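Local coordinates for glucose-6-phosphate isomerase (Plasmodium falciparum, PDB 3QKI), which probably catalyses the reversible isomerisation of alpha-D-glucose 6-phosphate to beta-D-fructose 6-phosphate, the second step of glycolysis, at residues Q383-F388 against G527-L532; F61-M66 against N522-G527; A390-L395 against Q417-E422; T514-D519 against S531-R536. All coordinates share one frame; numbering follows the deposited sequence. Where two conformers were deposited one is given.

Contact 1 of 4, residues Q383-F388 against G527-L532; sequences QNLLKF and GLLLSL
Phe388 N donates to Leu385 O at 3.0 Å, and the bond closes a turn from which both side chains point at Leu529 of the facing helix. Across the contact itself the evidence is of carbon against carbon, since every close pair joins apolar side-chain atoms. The main one is a CH-pi contact: the methyl Leu529 CD2 stands over one face of the Phe388 ring, 4.1 Å from its centroid and 19° off the ring normal, displaced toward the rim. Leu529 CG lies 3.8 Å from Phe388 CZ, so the branch point passes outside the rim, beyond the CE1-CZ edge. The two side chains arrive from opposite directions, each with CG anti to its backbone nitrogen (chi1 180° in Phe388, -179° in Leu529), an extension that spans the two segments, whose nearest CA atoms, those of Phe388 and Leu530, are 9.1 Å apart. Leu385 meets the same methyl tip to tip, with Leu385 CD2 at 4.1 Å from Leu529 CD2 and its other methyl equally close. Phe183 and Ala187 of helix 179-197 and Phe448 and Ile446 of strand 443-448 enclose the group, while the edge-to-face partner of Phe388 is Tyr533. Gln383 and Asn384 hydrogen-bond to the second subunit. The loop after strand 375-380 is thus divided chemically: its start makes polar bonds at the dimer interface, whereas Leu385 and Phe388 meet Leu529 by apolar packing and a CH-pi contact, burying 141 Å² in the interior.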
loop_
_atom_site.group_PDB
_atom_site.type_symbol
_atom_site.label_atom_id
_atom_site.label_comp_id
_atom_site.label_asym_id
_atom_site.label_seq_id
_atom_site.Cartn_x
_atom_site.Cartn_y
_atom_site.Cartn_z
ATOM N N GLN A 383 0.191 -6.486 -12.388
ATOM C CA GLN A 383 0.602 -7.027 -11.098
ATOM C C GLN A 383 2.123 -6.920 -10.813
ATOM O O GLN A 383 2.493 -6.750 -9.652
ATOM C CB GLN A 383 0.062 -8.449 -10.894
ATOM C CG GLN A 383 0.243 -9.009 -9.476
ATOM C CD GLN A 383 -0.523 -8.261 -8.406
ATOM O OE1 GLN A 383 -1.431 -7.479 -8.666
ATOM N NE2 GLN A 383 -0.141 -8.455 -7.170
ATOM N N ASN A 384 2.995 -6.975 -11.858
ATOM C CA ASN A 384 4.436 -6.852 -11.631
ATOM C C ASN A 384 4.846 -5.473 -11.138
ATOM O O ASN A 384 5.898 -5.338 -10.545
ATOM C CB ASN A 384 5.278 -7.414 -12.789
ATOM C CG ASN A 384 5.032 -8.896 -12.984
ATOM O OD1 ASN A 384 4.631 -9.598 -12.064
ATOM N ND2 ASN A 384 5.210 -9.399 -14.185
ATOM N N LEU A 385 3.954 -4.469 -11.295
ATOM C CA LEU A 385 4.153 -3.122 -10.763
ATOM C C LEU A 385 3.605 -2.991 -9.306
ATOM O O LEU A 385 3.413 -1.878 -8.844
ATOM C CB LEU A 385 3.574 -2.058 -11.721
ATOM C CG LEU A 385 4.440 -1.788 -12.995
ATOM C CD1 LEU A 385 3.745 -0.798 -13.909
ATOM C CD2 LEU A 385 5.801 -1.231 -12.645
ATOM N N LEU A 386 3.399 -4.124 -8.582
ATOM C CA LEU A 386 2.883 -4.102 -7.206
ATOM C C LEU A 386 3.703 -3.270 -6.216
ATOM O O LEU A 386 3.165 -2.858 -5.197
ATOM C CB LEU A 386 2.482 -5.496 -6.633
ATOM C CG LEU A 386 3.576 -6.563 -6.433
ATOM C CD1 LEU A 386 4.067 -6.558 -5.042
ATOM C CD2 LEU A 386 3.011 -7.952 -6.617
ATOM N N LYS A 387 4.976 -3.002 -6.518
ATOM C CA LYS A 387 5.819 -2.206 -5.619
ATOM C C LYS A 387 6.111 -0.794 -6.148
ATOM O O LYS A 387 6.858 -0.056 -5.516
ATOM C CB LYS A 387 7.127 -2.955 -5.259
ATOM C CG LYS A 387 6.908 -4.243 -4.489
ATOM C CD LYS A 387 6.424 -4.000 -3.095
ATOM C CE LYS A 387 6.171 -5.280 -2.349
ATOM N NZ LYS A 387 5.609 -4.996 -1.002
ATOM N N PHE A 388 5.477 -0.406 -7.263
ATOM C CA PHE A 388 5.680 0.929 -7.866
ATOM C C PHE A 388 5.126 2.041 -6.957
ATOM O O PHE A 388 5.857 2.967 -6.633
ATOM C CB PHE A 388 5.060 0.982 -9.281
ATOM C CG PHE A 388 5.200 2.307 -9.992
ATOM C CD1 PHE A 388 6.463 2.842 -10.274
ATOM C CD2 PHE A 388 4.072 3.014 -10.409
ATOM C CE1 PHE A 388 6.590 4.052 -10.988
ATOM C CE2 PHE A 388 4.204 4.235 -11.101
ATOM C CZ PHE A 388 5.462 4.737 -11.391
ATOM N N GLY A 527 12.771 2.253 -17.203
ATOM C CA GLY A 527 13.607 3.439 -17.037
ATOM C C GLY A 527 12.824 4.690 -17.419
ATOM O O GLY A 527 12.838 5.683 -16.675
ATOM N N LEU A 528 12.079 4.635 -18.559
ATOM C CA LEU A 528 11.218 5.749 -18.981
ATOM C C LEU A 528 10.199 6.078 -17.862
ATOM O O LEU A 528 10.005 7.250 -17.559
ATOM C CB LEU A 528 10.422 5.395 -20.249
ATOM C CG LEU A 528 11.138 5.287 -21.575
ATOM C CD1 LEU A 528 10.149 4.875 -22.643
ATOM C CD2 LEU A 528 11.829 6.618 -21.968
ATOM N N LEU A 529 9.565 5.036 -17.269
ATOM C CA LEU A 529 8.567 5.177 -16.198
ATOM C C LEU A 529 9.174 5.813 -14.925
ATOM O O LEU A 529 8.573 6.719 -14.364
ATOM C CB LEU A 529 7.867 3.830 -15.899
ATOM C CG LEU A 529 6.770 3.817 -14.823
ATOM C CD1 LEU A 529 5.582 4.692 -15.211
ATOM C CD2 LEU A 529 6.295 2.384 -14.548
ATOM N N LEU A 530 10.345 5.348 -14.487
ATOM C CA LEU A 530 11.012 5.911 -13.315
ATOM C C LEU A 530 11.338 7.382 -13.522
ATOM O O LEU A 530 10.986 8.211 -12.678
ATOM C CB LEU A 530 12.313 5.154 -12.954
ATOM C CG LEU A 530 13.152 5.825 -11.855
ATOM C CD1 LEU A 530 12.496 5.695 -10.498
ATOM C CD2 LEU A 530 14.565 5.382 -11.890
ATOM N N SER A 531 11.990 7.708 -14.650
ATOM C CA SER A 531 12.403 9.081 -14.923
ATOM C C SER A 531 11.195 10.001 -15.086
ATOM O O SER A 531 11.254 11.139 -14.655
ATOM C CB SER A 531 13.344 9.151 -16.120
ATOM O OG SER A 531 13.548 10.502 -16.510
ATOM N N LEU A 532 10.103 9.503 -15.670
ATOM C CA LEU A 532 8.879 10.263 -15.860
ATOM C C LEU A 532 8.386 10.804 -14.504
ATOM O O LEU A 532 8.078 11.985 -14.406
ATOM C CB LEU A 532 7.799 9.382 -16.544
ATOM C CG LEU A 532 6.382 9.965 -16.645
ATOM C CD1 LEU A 532 6.384 11.261 -17.406
ATOM C CD2 LEU A 532 5.410 8.961 -17.276
#

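Contact 2 of 4, residues F61-M66 against N522-G527; sequences FKNFYM and NFYTCG
Asn63 OD1 lies 2.6 Å from Thr525 OG1, the shortest approach between the turn and the helix start. The same hydroxyl is 2.9 Å from Asn522 OD1 and weakly bonded to Glu520 O, and the geometry does not settle which oxygen receives its proton; Asn63 and Thr525 both have two conformers, so the pairing is doubtful. Beside it, Asn63 ND2 comes to the edge of the Tyr524 ring, 3.6 Å from Tyr524 CE1, with amide and ring planes 56° apart. Lys62 crosses the tyrosine at about a right angle, its CE 3.4 Å from Tyr524 OH; that hydroxyl is hydrogen-bonded to Asp342.

In the next shell, Asn522 is the N-cap: its OD1 accepts from Thr525 N at 2.9 Å in a nearly straight bond (170°). Thr525 OG1 stands beside its own nitrogen (chi1 -57°), which brings OG1 and N to the same side, both facing Asn522 OD1. Across the contact, Lys62 and Asn63 are the corner residues of a beta hairpin, closed by Phe61 N to Phe64 O at 3.0 Å and, weakly, Phe64 N to Phe61 O at 3.3 Å; their backbone angles fit a type II' turn.

This hairpin joins strands 58-61 and 64-70 at the rim of the mixed sheet. Strand 513-518 runs antiparallel beside 64-70, helix 330-349 packs against Phe61 and Phe64, and Tyr65 stacks on Tyr593 of the second subunit.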
loop_
_atom_site.group_PDB
_atom_site.type_symbol
_atom_site.label_atom_id
_atom_site.label_comp_id
_atom_site.label_asym_id
_atom_site.label_seq_id
_atom_site.Cartn_x
_atom_site.Cartn_y
_atom_site.Cartn_z
ATOM N N PHE A 61 5.568 9.641 -26.713
ATOM C CA PHE A 61 7.018 9.701 -26.547
ATOM C C PHE A 61 7.542 8.310 -26.556
ATOM O O PHE A 61 7.229 7.524 -25.653
ATOM C CB PHE A 61 7.520 10.486 -25.314
ATOM C CG PHE A 61 9.034 10.572 -25.233
ATOM C CD1 PHE A 61 9.720 10.033 -24.157
ATOM C CD2 PHE A 61 9.774 11.138 -26.269
ATOM C CE1 PHE A 61 11.114 10.100 -24.092
ATOM C CE2 PHE A 61 11.168 11.195 -26.204
ATOM C CZ PHE A 61 11.832 10.659 -25.124
ATOM N N LYS A 62 8.328 7.989 -27.594
ATOM C CA LYS A 62 8.909 6.667 -27.817
ATOM C C LYS A 62 7.796 5.594 -27.914
ATOM O O LYS A 62 6.919 5.678 -28.780
ATOM C CB LYS A 62 9.990 6.303 -26.746
ATOM C CG LYS A 62 11.141 7.306 -26.616
ATOM C CD LYS A 62 12.299 7.011 -27.550
ATOM C CE LYS A 62 13.389 8.035 -27.376
ATOM N NZ LYS A 62 14.411 7.928 -28.456
ATOM N N ASN A 63 7.837 4.642 -26.978
ATOM C CA ASN A 63 6.946 3.492 -26.903
ATOM C C ASN A 63 5.722 3.685 -25.980
ATOM O O ASN A 63 5.221 2.710 -25.401
ATOM C CB ASN A 63 7.769 2.237 -26.555
ATOM C CG ASN A 63 8.940 2.466 -25.625
ATOM O OD1 ASN A 63 8.839 2.268 -24.416
ATOM N ND2 ASN A 63 10.083 2.860 -26.171
ATOM N N PHE A 64 5.220 4.943 -25.848
ATOM C CA PHE A 64 4.066 5.216 -24.993
ATOM C C PHE A 64 3.235 6.423 -25.321
ATOM O O PHE A 64 3.741 7.402 -25.886
ATOM C CB PHE A 64 4.445 5.193 -23.500
ATOM C CG PHE A 64 4.958 6.471 -22.873
ATOM C CD1 PHE A 64 6.321 6.731 -22.804
ATOM C CD2 PHE A 64 4.090 7.354 -22.249
ATOM C CE1 PHE A 64 6.797 7.889 -22.194
ATOM C CE2 PHE A 64 4.569 8.515 -21.634
ATOM C CZ PHE A 64 5.916 8.766 -21.598
ATOM N N TYR A 65 1.966 6.372 -24.903
ATOM C CA TYR A 65 0.994 7.449 -24.998
ATOM C C TYR A 65 0.623 7.936 -23.585
ATOM O O TYR A 65 0.445 7.129 -22.662
ATOM C CB TYR A 65 -0.307 6.955 -25.678
ATOM C CG TYR A 65 -0.290 6.806 -27.190
ATOM C CD1 TYR A 65 -1.388 7.186 -27.956
ATOM C CD2 TYR A 65 0.765 6.170 -27.841
ATOM C CE1 TYR A 65 -1.405 7.003 -29.340
ATOM C CE2 TYR A 65 0.781 6.029 -29.231
ATOM C CZ TYR A 65 -0.307 6.445 -29.977
ATOM O OH TYR A 65 -0.315 6.254 -31.341
ATOM N N MET A 66 0.513 9.247 -23.415
ATOM C CA MET A 66 -0.020 9.817 -22.190
ATOM C C MET A 66 -1.303 10.520 -22.613
ATOM O O MET A 66 -1.283 11.366 -23.515
ATOM C CB MET A 66 0.914 10.812 -21.495
ATOM C CG MET A 66 0.293 11.350 -20.222
ATOM S SD MET A 66 1.306 12.451 -19.236
ATOM C CE MET A 66 1.355 13.941 -20.391
ATOM N N ASN A 522 9.642 -3.475 -20.523
ATOM C CA ASN A 522 10.967 -4.053 -20.661
ATOM C C ASN A 522 11.920 -3.154 -19.833
ATOM O O ASN A 522 11.443 -2.235 -19.147
ATOM C CB ASN A 522 11.376 -4.197 -22.139
ATOM C CG ASN A 522 11.336 -2.925 -22.943
ATOM O OD1 ASN A 522 11.487 -1.818 -22.429
ATOM N ND2 ASN A 522 11.086 -3.052 -24.228
ATOM N N PHE A 523 13.228 -3.436 -19.824
ATOM C CA PHE A 523 14.168 -2.636 -19.020
ATOM C C PHE A 523 14.198 -1.153 -19.404
ATOM O O PHE A 523 14.181 -0.288 -18.526
ATOM C CB PHE A 523 15.572 -3.260 -19.019
ATOM C CG PHE A 523 15.647 -4.500 -18.165
ATOM C CD1 PHE A 523 15.929 -4.413 -16.809
ATOM C CD2 PHE A 523 15.429 -5.763 -18.719
ATOM C CE1 PHE A 523 15.961 -5.566 -16.006
ATOM C CE2 PHE A 523 15.486 -6.915 -17.923
ATOM C CZ PHE A 523 15.755 -6.809 -16.571
ATOM N N TYR A 524 14.210 -0.864 -20.716
ATOM C CA TYR A 524 14.233 0.488 -21.238
ATOM C C TYR A 524 12.970 1.271 -20.799
ATOM O O TYR A 524 13.084 2.385 -20.286
ATOM C CB TYR A 524 14.368 0.441 -22.772
ATOM C CG TYR A 524 14.349 1.810 -23.406
ATOM C CD1 TYR A 524 13.171 2.346 -23.912
ATOM C CD2 TYR A 524 15.517 2.569 -23.515
ATOM C CE1 TYR A 524 13.152 3.601 -24.522
ATOM C CE2 TYR A 524 15.505 3.831 -24.103
ATOM C CZ TYR A 524 14.314 4.352 -24.582
ATOM O OH TYR A 524 14.266 5.609 -25.123
ATOM N N THR A 525 11.779 0.682 -21.020
ATOM C CA THR A 525 10.498 1.278 -20.657
ATOM C C THR A 525 10.385 1.491 -19.130
ATOM O O THR A 525 9.780 2.464 -18.698
ATOM C CB THR A 525 9.367 0.442 -21.276
ATOM O OG1 THR A 525 9.551 0.381 -22.698
ATOM C CG2 THR A 525 8.011 0.984 -20.973
ATOM N N CYS A 526 10.944 0.568 -18.321
ATOM C CA CYS A 526 10.891 0.725 -16.861
ATOM C C CYS A 526 11.705 1.972 -16.453
ATOM O O CYS A 526 11.331 2.672 -15.511
ATOM C CB CYS A 526 11.381 -0.532 -16.148
ATOM S SG CYS A 526 10.894 -0.629 -14.405
ATOM N N GLY A 527 12.771 2.253 -17.203
ATOM C CA GLY A 527 13.607 3.439 -17.037
ATOM C C GLY A 527 12.824 4.690 -17.419
ATOM O O GLY A 527 12.838 5.683 -16.675
#

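Contact 3 of 4, residues A390-L395 against Q417-E422; sequences AHIQQL and QVYFGE
The beta-alpha-beta unit formed by strand 375-380, helix 388-400 and strand 418-420 is held at its second half by Gln393 and Ile392 of the helix against Tyr419 of the strand. The short axes run antiparallel, at 168° and 7.7 Å, as the return from helix to strand requires. Gln393 NE2 donates to Tyr419 O at 2.8 Å with an N-H...O angle of 163°. The oxygen lies in the plane of the glutamine amide, but the donor is tilted out of the carbonyl plane. The extended glutamine chain (chi2 -174°) carries the amide out to the carbonyl, while Gln393 CG passes 4.0 Å from Tyr419 CB. On the apolar side, Ile392 CG2 meets Tyr419 CD1 at 3.7 Å.

Val418 and Phe420 make backbone bonds with strand 375-380, and the carbonyl between them is engaged by the helix through the Gln393 side chain. Phe420 of the second subunit packs on Gln393, which places this bond at the dimer interface. The next helix residue, Gln394, belongs to the fructose 6-phosphate site and hydrogen-bonds to Glu398 of the same site. A helix lying on neighbouring parallel strands in this way is typical of the beta-alpha-beta crossovers that build a SIS domain.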
loop_
_atom_site.group_PDB
_atom_site.type_symbol
_atom_site.label_atom_id
_atom_site.label_comp_id
_atom_site.label_asym_id
_atom_site.label_seq_id
_atom_site.Cartn_x
_atom_site.Cartn_y
_atom_site.Cartn_z
ATOM N N ALA A 390 4.496 2.179 -3.702
ATOM C CA ALA A 390 5.272 2.366 -2.470
ATOM C C ALA A 390 6.485 3.257 -2.741
ATOM O O ALA A 390 6.815 4.097 -1.906
ATOM C CB ALA A 390 5.706 1.018 -1.899
ATOM N N HIS A 391 7.140 3.089 -3.903
ATOM C CA HIS A 391 8.265 3.950 -4.292
ATOM C C HIS A 391 7.756 5.386 -4.601
ATOM O O HIS A 391 8.310 6.345 -4.055
ATOM C CB HIS A 391 9.037 3.391 -5.516
ATOM C CG HIS A 391 10.084 4.353 -6.015
ATOM N ND1 HIS A 391 11.031 4.903 -5.153
ATOM C CD2 HIS A 391 10.258 4.881 -7.246
ATOM C CE1 HIS A 391 11.781 5.694 -5.901
ATOM N NE2 HIS A 391 11.351 5.724 -7.163
ATOM N N ILE A 392 6.705 5.520 -5.435
ATOM C CA ILE A 392 6.101 6.821 -5.770
ATOM C C ILE A 392 5.654 7.584 -4.514
ATOM O O ILE A 392 5.843 8.791 -4.459
ATOM C CB ILE A 392 5.004 6.724 -6.882
ATOM C CG1 ILE A 392 5.597 6.131 -8.175
ATOM C CG2 ILE A 392 4.322 8.086 -7.160
ATOM C CD1 ILE A 392 6.945 6.801 -8.677
ATOM N N GLN A 393 5.157 6.882 -3.491
ATOM C CA GLN A 393 4.779 7.473 -2.193
ATOM C C GLN A 393 5.923 8.218 -1.557
ATOM O O GLN A 393 5.728 9.376 -1.200
ATOM C CB GLN A 393 4.314 6.392 -1.222
ATOM C CG GLN A 393 2.858 6.269 -1.144
ATOM C CD GLN A 393 2.465 5.291 -0.061
ATOM O OE1 GLN A 393 3.280 4.516 0.463
ATOM N NE2 GLN A 393 1.196 5.320 0.302
ATOM N N GLN A 394 7.137 7.586 -1.419
ATOM C CA GLN A 394 8.288 8.304 -0.862
ATOM C C GLN A 394 8.762 9.419 -1.808
ATOM O O GLN A 394 8.939 10.559 -1.364
ATOM C CB GLN A 394 9.465 7.385 -0.505
ATOM C CG GLN A 394 10.681 8.232 -0.048
ATOM C CD GLN A 394 11.927 7.483 0.250
ATOM O OE1 GLN A 394 12.231 6.493 -0.375
ATOM N NE2 GLN A 394 12.692 7.965 1.220
ATOM N N LEU A 395 8.967 9.093 -3.099
ATOM C CA LEU A 395 9.446 10.033 -4.108
ATOM C C LEU A 395 8.618 11.318 -4.102
ATOM O O LEU A 395 9.184 12.398 -4.043
ATOM C CB LEU A 395 9.466 9.381 -5.505
ATOM C CG LEU A 395 9.872 10.297 -6.691
ATOM C CD1 LEU A 395 11.307 10.783 -6.561
ATOM C CD2 LEU A 395 9.703 9.577 -8.008
ATOM N N GLN A 417 0.144 15.913 -2.495
ATOM C CA GLN A 417 -1.042 15.110 -2.222
ATOM C C GLN A 417 -0.645 13.844 -1.446
ATOM O O GLN A 417 0.537 13.475 -1.407
ATOM C CB GLN A 417 -1.694 14.656 -3.545
ATOM C CG GLN A 417 -2.283 15.777 -4.392
ATOM C CD GLN A 417 -1.358 16.131 -5.525
ATOM O OE1 GLN A 417 -0.158 16.302 -5.336
ATOM N NE2 GLN A 417 -1.907 16.234 -6.740
ATOM N N VAL A 418 -1.635 13.158 -0.870
ATOM C CA VAL A 418 -1.421 11.844 -0.262
ATOM C C VAL A 418 -1.463 10.874 -1.461
ATOM O O VAL A 418 -2.423 10.882 -2.223
ATOM C CB VAL A 418 -2.501 11.478 0.772
ATOM C CG1 VAL A 418 -2.449 9.996 1.091
ATOM C CG2 VAL A 418 -2.340 12.302 2.041
ATOM N N TYR A 419 -0.406 10.085 -1.643
ATOM C CA TYR A 419 -0.333 9.094 -2.715
ATOM C C TYR A 419 -0.619 7.727 -2.135
ATOM O O TYR A 419 -0.146 7.400 -1.040
ATOM C CB TYR A 419 1.067 9.083 -3.337
ATOM C CG TYR A 419 1.287 10.130 -4.389
ATOM C CD1 TYR A 419 1.398 9.780 -5.729
ATOM C CD2 TYR A 419 1.417 11.476 -4.047
ATOM C CE1 TYR A 419 1.647 10.744 -6.708
ATOM C CE2 TYR A 419 1.601 12.455 -5.026
ATOM C CZ TYR A 419 1.745 12.081 -6.350
ATOM O OH TYR A 419 1.985 13.040 -7.308
ATOM N N PHE A 420 -1.387 6.921 -2.874
ATOM C CA PHE A 420 -1.708 5.562 -2.461
ATOM C C PHE A 420 -2.089 4.763 -3.707
ATOM O O PHE A 420 -2.164 5.312 -4.815
ATOM C CB PHE A 420 -2.846 5.554 -1.404
ATOM C CG PHE A 420 -4.226 5.795 -1.976
ATOM C CD1 PHE A 420 -5.122 4.737 -2.156
ATOM C CD2 PHE A 420 -4.619 7.072 -2.382
ATOM C CE1 PHE A 420 -6.392 4.959 -2.701
ATOM C CE2 PHE A 420 -5.883 7.294 -2.934
ATOM C CZ PHE A 420 -6.764 6.240 -3.079
ATOM N N GLY A 421 -2.334 3.483 -3.521
ATOM C CA GLY A 421 -2.756 2.643 -4.622
ATOM C C GLY A 421 -2.374 1.195 -4.495
ATOM O O GLY A 421 -1.541 0.817 -3.665
ATOM N N GLU A 422 -3.000 0.393 -5.347
ATOM C CA GLU A 422 -2.783 -1.034 -5.522
ATOM C C GLU A 422 -2.920 -1.299 -7.009
ATOM O O GLU A 422 -3.670 -0.583 -7.679
ATOM C CB GLU A 422 -3.849 -1.855 -4.763
ATOM C CG GLU A 422 -3.600 -1.959 -3.256
ATOM C CD GLU A 422 -2.258 -2.502 -2.783
ATOM O OE1 GLU A 422 -1.651 -3.354 -3.475
ATOM O OE2 GLU A 422 -1.842 -2.106 -1.674
#

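Contact 4 of 4, residues T514-D519 against S531-R536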
loop_
_atom_site.group_PDB
_atom_site.type_symbol
_atom_site.label_atom_id
_atom_site.label_comp_id
_atom_site.label_asym_id
_atom_site.label_seq_id
_atom_site.Cartn_x
_atom_site.Cartn_y
_atom_site.Cartn_z
ATOM N N THR A 514 -5.562 10.197 -15.674
ATOM C CA THR A 514 -4.495 10.237 -16.648
ATOM C C THR A 514 -4.246 8.794 -17.036
ATOM O O THR A 514 -4.179 7.928 -16.159
ATOM C CB THR A 514 -3.234 10.882 -16.068
ATOM O OG1 THR A 514 -3.540 12.225 -15.700
ATOM C CG2 THR A 514 -2.079 10.858 -17.061
ATOM N N LEU A 515 -4.138 8.522 -18.333
ATOM C CA LEU A 515 -3.809 7.191 -18.837
ATOM C C LEU A 515 -2.405 7.190 -19.414
ATOM O O LEU A 515 -2.064 8.045 -20.232
ATOM C CB LEU A 515 -4.802 6.699 -19.904
ATOM C CG LEU A 515 -6.257 6.488 -19.507
ATOM C CD1 LEU A 515 -7.065 6.052 -20.717
ATOM C CD2 LEU A 515 -6.396 5.387 -18.509
ATOM N N LEU A 516 -1.589 6.230 -18.988
ATOM C CA LEU A 516 -0.232 6.006 -19.502
ATOM C C LEU A 516 -0.246 4.611 -20.117
ATOM O O LEU A 516 -0.440 3.626 -19.387
ATOM C CB LEU A 516 0.845 6.111 -18.398
ATOM C CG LEU A 516 1.105 7.492 -17.813
ATOM C CD1 LEU A 516 1.926 7.403 -16.518
ATOM C CD2 LEU A 516 1.855 8.387 -18.803
ATOM N N LEU A 517 -0.105 4.531 -21.461
ATOM C CA LEU A 517 -0.141 3.245 -22.153
ATOM C C LEU A 517 1.160 2.991 -22.887
ATOM O O LEU A 517 1.466 3.701 -23.838
ATOM C CB LEU A 517 -1.378 3.111 -23.095
ATOM C CG LEU A 517 -1.517 1.816 -23.934
ATOM C CD1 LEU A 517 -1.524 0.554 -23.050
ATOM C CD2 LEU A 517 -2.789 1.852 -24.772
ATOM N N PHE A 518 1.916 1.974 -22.432
ATOM C CA PHE A 518 3.210 1.600 -23.021
ATOM C C PHE A 518 3.036 0.371 -23.885
ATOM O O PHE A 518 2.072 -0.367 -23.705
ATOM C CB PHE A 518 4.228 1.285 -21.907
ATOM C CG PHE A 518 4.629 2.419 -20.976
ATOM C CD1 PHE A 518 5.813 3.113 -21.172
ATOM C CD2 PHE A 518 3.838 2.757 -19.883
ATOM C CE1 PHE A 518 6.187 4.153 -20.316
ATOM C CE2 PHE A 518 4.217 3.777 -19.018
ATOM C CZ PHE A 518 5.394 4.472 -19.233
ATOM N N ASP A 519 3.972 0.093 -24.793
ATOM C CA ASP A 519 3.819 -1.139 -25.564
ATOM C C ASP A 519 4.178 -2.377 -24.716
ATOM O O ASP A 519 3.432 -3.353 -24.664
ATOM C CB ASP A 519 4.611 -1.083 -26.884
ATOM C CG ASP A 519 6.126 -1.021 -26.765
ATOM O OD1 ASP A 519 6.631 -0.627 -25.677
ATOM O OD2 ASP A 519 6.812 -1.361 -27.759
ATOM N N SER A 531 11.990 7.708 -14.650
ATOM C CA SER A 531 12.403 9.081 -14.923
ATOM C C SER A 531 11.195 10.001 -15.086
ATOM O O SER A 531 11.254 11.139 -14.655
ATOM C CB SER A 531 13.344 9.151 -16.120
ATOM O OG SER A 531 13.548 10.502 -16.510
ATOM N N LEU A 532 10.103 9.503 -15.670
ATOM C CA LEU A 532 8.879 10.263 -15.860
ATOM C C LEU A 532 8.386 10.804 -14.504
ATOM O O LEU A 532 8.078 11.985 -14.406
ATOM C CB LEU A 532 7.799 9.382 -16.544
ATOM C CG LEU A 532 6.382 9.965 -16.645
ATOM C CD1 LEU A 532 6.384 11.261 -17.406
ATOM C CD2 LEU A 532 5.410 8.961 -17.276
ATOM N N TYR A 533 8.342 9.952 -13.467
ATOM C CA TYR A 533 7.895 10.347 -12.132
ATOM C C TYR A 533 8.936 11.183 -11.384
ATOM O O TYR A 533 8.557 12.169 -10.733
ATOM C CB TYR A 533 7.387 9.136 -11.312
ATOM C CG TYR A 533 5.953 8.811 -11.658
ATOM C CD1 TYR A 533 5.636 8.101 -12.818
ATOM C CD2 TYR A 533 4.901 9.313 -10.893
ATOM C CE1 TYR A 533 4.309 7.880 -13.196
ATOM C CE2 TYR A 533 3.568 9.093 -11.262
ATOM C CZ TYR A 533 3.278 8.363 -12.404
ATOM O OH TYR A 533 1.967 8.133 -12.771
ATOM N N GLU A 534 10.239 10.849 -11.523
ATOM C CA GLU A 534 11.295 11.670 -10.883
ATOM C C GLU A 534 11.244 13.094 -11.492
ATOM O O GLU A 534 11.258 14.081 -10.755
ATOM C CB GLU A 534 12.702 11.067 -11.099
ATOM C CG GLU A 534 12.992 9.788 -10.318
ATOM C CD GLU A 534 14.417 9.274 -10.462
ATOM O OE1 GLU A 534 15.149 9.767 -11.353
ATOM O OE2 GLU A 534 14.820 8.405 -9.656
ATOM N N SER A 535 11.081 13.182 -12.821
ATOM C CA SER A 535 10.967 14.463 -13.531
ATOM C C SER A 535 9.698 15.208 -13.102
ATOM O O SER A 535 9.773 16.396 -12.806
ATOM C CB SER A 535 10.977 14.251 -15.037
ATOM O OG SER A 535 12.147 13.580 -15.460
ATOM N N ARG A 536 8.544 14.506 -13.031
ATOM C CA ARG A 536 7.273 15.096 -12.615
ATOM C C ARG A 536 7.383 15.717 -11.236
ATOM O O ARG A 536 6.919 16.837 -11.054
ATOM C CB ARG A 536 6.136 14.035 -12.668
ATOM C CG ARG A 536 4.758 14.518 -12.207
ATOM C CD ARG A 536 4.514 14.096 -10.769
ATOM N NE ARG A 536 3.132 14.296 -10.315
ATOM C CZ ARG A 536 2.148 13.418 -10.499
ATOM N NH1 ARG A 536 2.365 12.298 -11.173
ATOM N NH2 ARG A 536 0.938 13.664 -10.021
#
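Leu516 CD1 is 3.9 Å from Leu532 CD2, and its sister methyl Leu516 CD2 approaches the same carbon equally closely, so one leucine fork straddles one methyl, tip to tip. This is the close part of the contact. Leu516 CD1 also reaches the edge of the Tyr533 ring near its plane, 4.1 Å from Tyr533 CE1 and 3.8 Å from Tyr533 OH. That hydroxyl is hydrogen-bonded to Glu444. With CG of Leu532 anti to its backbone nitrogen (chi1 172°), the side chain extends toward the strand across 10.7 Å between Leu516 CA and Leu532 CA.

The looser part lies at Phe518, which keeps a wider gap to residues 531-536 while its ring packs on Leu529 of the preceding turn; this side too is buried. Within the helix, Ser531 O accepts from Ser535 N at 2.8 Å and Ser535 OG at 2.7 Å, the two donors approaching from opposite faces of the carbonyl plane.

Helix 523-543 therefore rests on one face of the mixed sheet, over strand 513-518. Phe64 and Met66 of strand 64-70 and Ile446 of strand 443-448, the strands on either side, pack against Leu516, and helix 356-371 packs against Leu532 by Ile356.

In the fold
Following the chain from the N terminus, contact 2 opens first at 61-66 and contact 1 at 383-388. Contact 3 then opens and closes within 390-422, inside the spans of both. Strand 513-518 opens contact 4; soon afterwards helix 523-543 closes contact 2 at its first turn, contact 1 next and contact 4 last. Contact 2 therefore crosses both contact 1 and contact 4, whereas contact 3 precedes contact 4 in series. One helix ties together the N-terminal hairpin, the loop after strand 375-380 and strand 513-518. Contact 3 lies at the far edge of the same mixed sheet, about 20 Å from contact 2 between centres, and reaches the shared helix where Ile392 packs on Tyr533.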